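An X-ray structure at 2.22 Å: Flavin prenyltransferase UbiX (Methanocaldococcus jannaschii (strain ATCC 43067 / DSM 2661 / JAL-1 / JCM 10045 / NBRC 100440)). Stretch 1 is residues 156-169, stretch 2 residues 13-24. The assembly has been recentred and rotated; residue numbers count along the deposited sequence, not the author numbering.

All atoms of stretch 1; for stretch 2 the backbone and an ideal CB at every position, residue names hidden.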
# COMPACT_ATOMS: atom_id res chain seq x y z
N VAL A 156 43.73 -9.83 -5.15
CA VAL A 156 42.73 -8.79 -5.31
C VAL A 156 42.28 -8.70 -6.76
O VAL A 156 41.09 -8.55 -7.05
CB VAL A 156 43.28 -7.44 -4.80
CG1 VAL A 156 42.33 -6.31 -5.16
CG2 VAL A 156 43.53 -7.50 -3.31
N ASN A 157 43.22 -8.84 -7.69
CA ASN A 157 42.92 -8.69 -9.11
C ASN A 157 41.88 -9.71 -9.57
O ASN A 157 41.01 -9.39 -10.40
CB ASN A 157 44.20 -8.82 -9.93
CG ASN A 157 44.35 -7.72 -10.96
OD1 ASN A 157 43.47 -7.51 -11.79
ND2 ASN A 157 45.47 -7.01 -10.91
N ASP A 158 41.96 -10.95 -9.07
CA ASP A 158 40.97 -11.96 -9.42
C ASP A 158 39.58 -11.58 -8.93
O ASP A 158 38.57 -11.92 -9.56
CB ASP A 158 41.36 -13.32 -8.84
CG ASP A 158 42.54 -13.95 -9.56
OD1 ASP A 158 42.79 -13.62 -10.74
OD2 ASP A 158 43.21 -14.78 -8.92
N ILE A 159 39.50 -10.91 -7.78
CA ILE A 159 38.21 -10.47 -7.27
C ILE A 159 37.65 -9.36 -8.16
O ILE A 159 36.47 -9.38 -8.53
CB ILE A 159 38.36 -10.02 -5.81
CG1 ILE A 159 38.72 -11.23 -4.94
CG2 ILE A 159 37.09 -9.33 -5.33
CD1 ILE A 159 38.77 -10.93 -3.47
N ILE A 160 38.50 -8.40 -8.55
CA ILE A 160 38.05 -7.30 -9.40
C ILE A 160 37.59 -7.82 -10.76
O ILE A 160 36.61 -7.32 -11.33
CB ILE A 160 39.16 -6.24 -9.54
CG1 ILE A 160 39.73 -5.87 -8.17
CG2 ILE A 160 38.63 -5.01 -10.26
CD1 ILE A 160 38.70 -5.36 -7.20
N ASN A 161 38.29 -8.82 -11.29
CA ASN A 161 37.95 -9.33 -12.62
C ASN A 161 36.66 -10.15 -12.59
O ASN A 161 35.96 -10.22 -13.60
CB ASN A 161 39.10 -10.16 -13.18
CG ASN A 161 40.25 -9.30 -13.66
OD1 ASN A 161 40.08 -8.11 -13.95
ND2 ASN A 161 41.44 -9.89 -13.76
N PHE A 162 36.36 -10.79 -11.46
CA PHE A 162 35.06 -11.46 -11.33
C PHE A 162 33.92 -10.46 -11.43
O PHE A 162 32.98 -10.63 -12.22
CB PHE A 162 34.99 -12.23 -10.01
CG PHE A 162 33.64 -12.86 -9.76
CD1 PHE A 162 33.37 -14.15 -10.18
CD2 PHE A 162 32.63 -12.15 -9.10
CE1 PHE A 162 32.14 -14.72 -9.96
CE2 PHE A 162 31.40 -12.72 -8.88
CZ PHE A 162 31.15 -14.01 -9.31
N VAL A 163 33.99 -9.39 -10.63
CA VAL A 163 32.94 -8.38 -10.62
C VAL A 163 32.78 -7.77 -12.01
O VAL A 163 31.67 -7.62 -12.52
CB VAL A 163 33.24 -7.31 -9.56
CG1 VAL A 163 32.22 -6.17 -9.65
CG2 VAL A 163 33.25 -7.93 -8.16
N VAL A 164 33.90 -7.42 -12.64
CA VAL A 164 33.84 -6.77 -13.95
C VAL A 164 33.33 -7.75 -15.01
O VAL A 164 32.54 -7.38 -15.89
CB VAL A 164 35.22 -6.19 -14.32
CG1 VAL A 164 35.26 -5.74 -15.77
CG2 VAL A 164 35.56 -5.03 -13.39
N GLY A 165 33.77 -9.01 -14.94
CA GLY A 165 33.26 -10.00 -15.88
C GLY A 165 31.75 -10.16 -15.79
O GLY A 165 31.07 -10.30 -16.81
N ARG A 166 31.21 -10.14 -14.57
CA ARG A 166 29.76 -10.22 -14.40
C ARG A 166 29.07 -9.00 -15.00
O ARG A 166 27.98 -9.12 -15.57
CB ARG A 166 29.42 -10.36 -12.92
CG ARG A 166 29.90 -11.66 -12.30
CD ARG A 166 29.20 -12.85 -12.93
NE ARG A 166 27.85 -13.00 -12.39
CZ ARG A 166 26.80 -13.35 -13.12
NH1 ARG A 166 26.94 -13.59 -14.41
NH2 ARG A 166 25.61 -13.47 -12.54
N VAL A 167 29.68 -7.82 -14.88
CA VAL A 167 29.12 -6.63 -15.51
C VAL A 167 29.08 -6.80 -17.02
O VAL A 167 28.07 -6.50 -17.67
CB VAL A 167 29.91 -5.37 -15.11
CG1 VAL A 167 29.50 -4.19 -15.98
CG2 VAL A 167 29.68 -5.06 -13.65
N LEU A 168 30.16 -7.30 -17.61
CA LEU A 168 30.16 -7.56 -19.05
C LEU A 168 29.12 -8.61 -19.42
O LEU A 168 28.47 -8.51 -20.47
CB LEU A 168 31.55 -7.99 -19.52
CG LEU A 168 32.69 -6.96 -19.40
CD1 LEU A 168 33.99 -7.50 -20.00
CD2 LEU A 168 32.30 -5.64 -20.05
N ASP A 169 28.96 -9.63 -18.57
CA ASP A 169 27.89 -10.61 -18.79
C ASP A 169 26.53 -9.93 -18.94
O ASP A 169 25.79 -10.21 -19.88
CB ASP A 169 27.85 -11.62 -17.63
CG ASP A 169 29.04 -12.56 -17.64
OD1 ASP A 169 29.68 -12.70 -18.70
OD2 ASP A 169 29.31 -13.18 -16.59
N UNK A 13 36.40 2.43 -6.62
CA UNK A 13 36.57 2.93 -7.97
C UNK A 13 37.48 2.06 -8.81
O UNK A 13 37.52 2.22 -10.04
CB UNK A 13 37.12 4.36 -7.93
N UNK A 14 38.23 1.14 -8.19
CA UNK A 14 39.04 0.19 -8.95
C UNK A 14 38.16 -0.64 -9.88
O UNK A 14 38.61 -1.03 -10.97
CB UNK A 14 39.82 -0.72 -8.01
N UNK A 15 36.92 -0.91 -9.49
CA UNK A 15 36.00 -1.61 -10.39
C UNK A 15 35.77 -0.81 -11.66
O UNK A 15 35.75 -1.37 -12.76
CB UNK A 15 34.67 -1.88 -9.69
N UNK A 16 35.60 0.51 -11.53
CA UNK A 16 35.37 1.34 -12.71
C UNK A 16 36.61 1.39 -13.59
O UNK A 16 36.50 1.37 -14.82
CB UNK A 16 34.96 2.76 -12.30
N UNK A 17 37.80 1.45 -12.98
CA UNK A 17 39.03 1.47 -13.76
C UNK A 17 39.18 0.19 -14.57
O UNK A 17 39.44 0.23 -15.78
CB UNK A 17 40.24 1.66 -12.84
N UNK A 18 38.98 -0.96 -13.92
CA UNK A 18 39.11 -2.24 -14.62
C UNK A 18 38.05 -2.39 -15.71
O UNK A 18 38.35 -2.88 -16.80
CB UNK A 18 39.01 -3.40 -13.63
N UNK A 19 36.81 -1.98 -15.43
CA UNK A 19 35.77 -2.06 -16.46
C UNK A 19 36.13 -1.21 -17.67
O UNK A 19 35.90 -1.62 -18.82
CB UNK A 19 34.42 -1.62 -15.89
N UNK A 20 36.69 -0.02 -17.44
CA UNK A 20 37.02 0.88 -18.55
C UNK A 20 38.10 0.29 -19.45
O UNK A 20 38.07 0.50 -20.67
CB UNK A 20 37.48 2.24 -18.01
N UNK A 21 39.06 -0.43 -18.87
CA UNK A 21 40.13 -0.95 -19.71
C UNK A 21 39.73 -2.23 -20.44
O UNK A 21 40.14 -2.43 -21.59
CB UNK A 21 41.38 -1.21 -18.86
N UNK A 22 38.91 -3.09 -19.83
CA UNK A 22 38.40 -4.24 -20.58
C UNK A 22 37.38 -3.83 -21.64
O UNK A 22 37.10 -4.63 -22.54
CB UNK A 22 37.77 -5.25 -19.62
N UNK A 23 36.84 -2.62 -21.57
CA UNK A 23 35.90 -2.11 -22.57
C UNK A 23 36.58 -1.30 -23.66
O UNK A 23 35.90 -0.94 -24.64
CB UNK A 23 34.83 -1.25 -21.89
N UNK A 24 37.89 -1.03 -23.51
CA UNK A 24 38.58 -0.04 -24.34
C UNK A 24 38.36 -0.28 -25.82
O UNK A 24 37.97 0.63 -26.56
CB UNK A 24 40.08 -0.05 -24.04

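Stretch 1 is helical throughout. The helix of stretch 2 crosses it at 61°, with the axes 9.5 Å apart at their closest.

Position 13 lies beyond the reach of stretch 1, so the visible atoms favour no residue. It is Val13.

Position 14 points toward stretch 1. Its ideal CB is 4.8 Å from Ile160 CD1. An aliphatic side chain of moderate size would suit. It is Ile14, and its CG2 packs 3.8 Å from Ile160 CD1.

At position 15 CA-to-CB runs sideways. The ideal CB is 4.9 Å from both Val163 CG1 and Val164 CG2, which leaves room for a long or aromatic group lying along the apolar surface. Leu, Met, Phe or Tyr could serve. It is Tyr15. With chi1 in m, its CE1 is 3.4 Å from Val163 CG2 and 3.7 Å from Ile160 CD1.

Position 16 points away and position 17 sideways, neither with stretch 1 close. They are Ala16 and Lys17; Lys17 forms a salt bridge to 21 within its own helix.

Position 18 points toward stretch 1. The ideal CB is 3.8 Å from Ile160 CG2 and from Val164 CG2, and 4.8 Å from Asn161 OD1. Apolar groups lie near the root, while the side-chain amide oxygens OD1 of Asn161 and Asn157 lie further out. A long side chain with an aliphatic stem and a donor at its tip fits, Lys or Arg above all; Gln is possible. It is Arg18, a knob among Asn157, Ile160, Asn161 and Val164. NH1 donates to Asn161 OD1 at 2.9 Å and, very short, to Asn157 OD1 at 2.4 Å. Ile160 CG2 lies over one face of the guanidinium.

Position 19 runs sideways, its ideal CB 4.2 Å from Val164 CG1. A branched or long aliphatic is expected. It is Leu19. Its CD1 sits 3.8 Å from Leu168 CD2 and 4.0 Å from Val167 CG1.

Position 20 points away and is Leu20. Position 21 has nothing of stretch 1 near its CB, leaving the choice open. It is Glu21, whose OE2 accepts from Arg18 NE at 2.9 Å in a salt bridge.

Position 22 points toward Leu168 and Val164, so a compact apolar group suits. It is Val22; CG2 is 3.6 Å from Val164 CG1, helping Tyr15, Arg18 and Leu19 enclose Val164.

Position 23 is sideways, but an extended apolar chain could reach Leu168. Leu23 does, CD2 to Leu168 CD2 at 3.6 Å.

Position 24 is out of reach: Lys24, poorly ordered.

Stretch 2, residues 13-24: VIYAKRLLEVLK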
# COMPACT_ATOMS: atom_id res chain seq x y z
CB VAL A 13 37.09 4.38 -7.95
CG1 VAL A 13 35.98 5.34 -7.54
CG2 VAL A 13 38.29 4.51 -7.02
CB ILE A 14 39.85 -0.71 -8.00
CG1 ILE A 14 40.79 -1.62 -8.79
CG2 ILE A 14 38.93 -1.52 -7.09
CD1 ILE A 14 41.73 -2.41 -7.92
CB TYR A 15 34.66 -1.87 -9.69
CG TYR A 15 34.70 -2.84 -8.54
CD1 TYR A 15 35.06 -4.17 -8.73
CD2 TYR A 15 34.32 -2.44 -7.26
CE1 TYR A 15 35.07 -5.06 -7.67
CE2 TYR A 15 34.32 -3.33 -6.20
CZ TYR A 15 34.70 -4.64 -6.41
OH TYR A 15 34.70 -5.52 -5.36
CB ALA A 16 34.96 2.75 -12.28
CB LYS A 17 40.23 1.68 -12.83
CG LYS A 17 41.59 1.70 -13.54
CD LYS A 17 42.74 1.80 -12.54
CE LYS A 17 44.11 1.77 -13.21
NZ LYS A 17 44.35 0.52 -13.99
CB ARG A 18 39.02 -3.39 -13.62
CG ARG A 18 39.16 -4.78 -14.25
CD ARG A 18 40.53 -4.97 -14.92
NE ARG A 18 41.62 -4.37 -14.15
CZ ARG A 18 42.14 -4.91 -13.05
NH1 ARG A 18 41.68 -6.07 -12.59
NH2 ARG A 18 43.13 -4.30 -12.42
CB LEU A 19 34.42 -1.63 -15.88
CG LEU A 19 33.27 -1.48 -16.89
CD1 LEU A 19 32.90 -2.83 -17.50
CD2 LEU A 19 32.04 -0.82 -16.25
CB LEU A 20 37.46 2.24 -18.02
CG LEU A 20 36.38 3.22 -17.58
CD1 LEU A 20 37.00 4.31 -16.75
CD2 LEU A 20 35.67 3.81 -18.79
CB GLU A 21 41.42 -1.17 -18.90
CG GLU A 21 41.27 -1.89 -17.57
CD GLU A 21 42.46 -1.62 -16.66
OE1 GLU A 21 42.98 -0.48 -16.68
OE2 GLU A 21 42.89 -2.55 -15.94
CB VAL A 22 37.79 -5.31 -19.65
CG1 VAL A 22 38.79 -5.71 -18.57
CG2 VAL A 22 36.49 -4.81 -19.04
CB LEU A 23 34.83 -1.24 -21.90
CG LEU A 23 33.65 -1.95 -21.22
CD1 LEU A 23 32.70 -0.93 -20.65
CD2 LEU A 23 32.95 -2.84 -22.23
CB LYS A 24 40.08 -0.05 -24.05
CG LYS A 24 40.88 1.05 -24.78
CD LYS A 24 40.02 2.30 -25.02
CE LYS A 24 40.82 3.56 -25.00
NZ LYS A 24 41.87 3.47 -26.06
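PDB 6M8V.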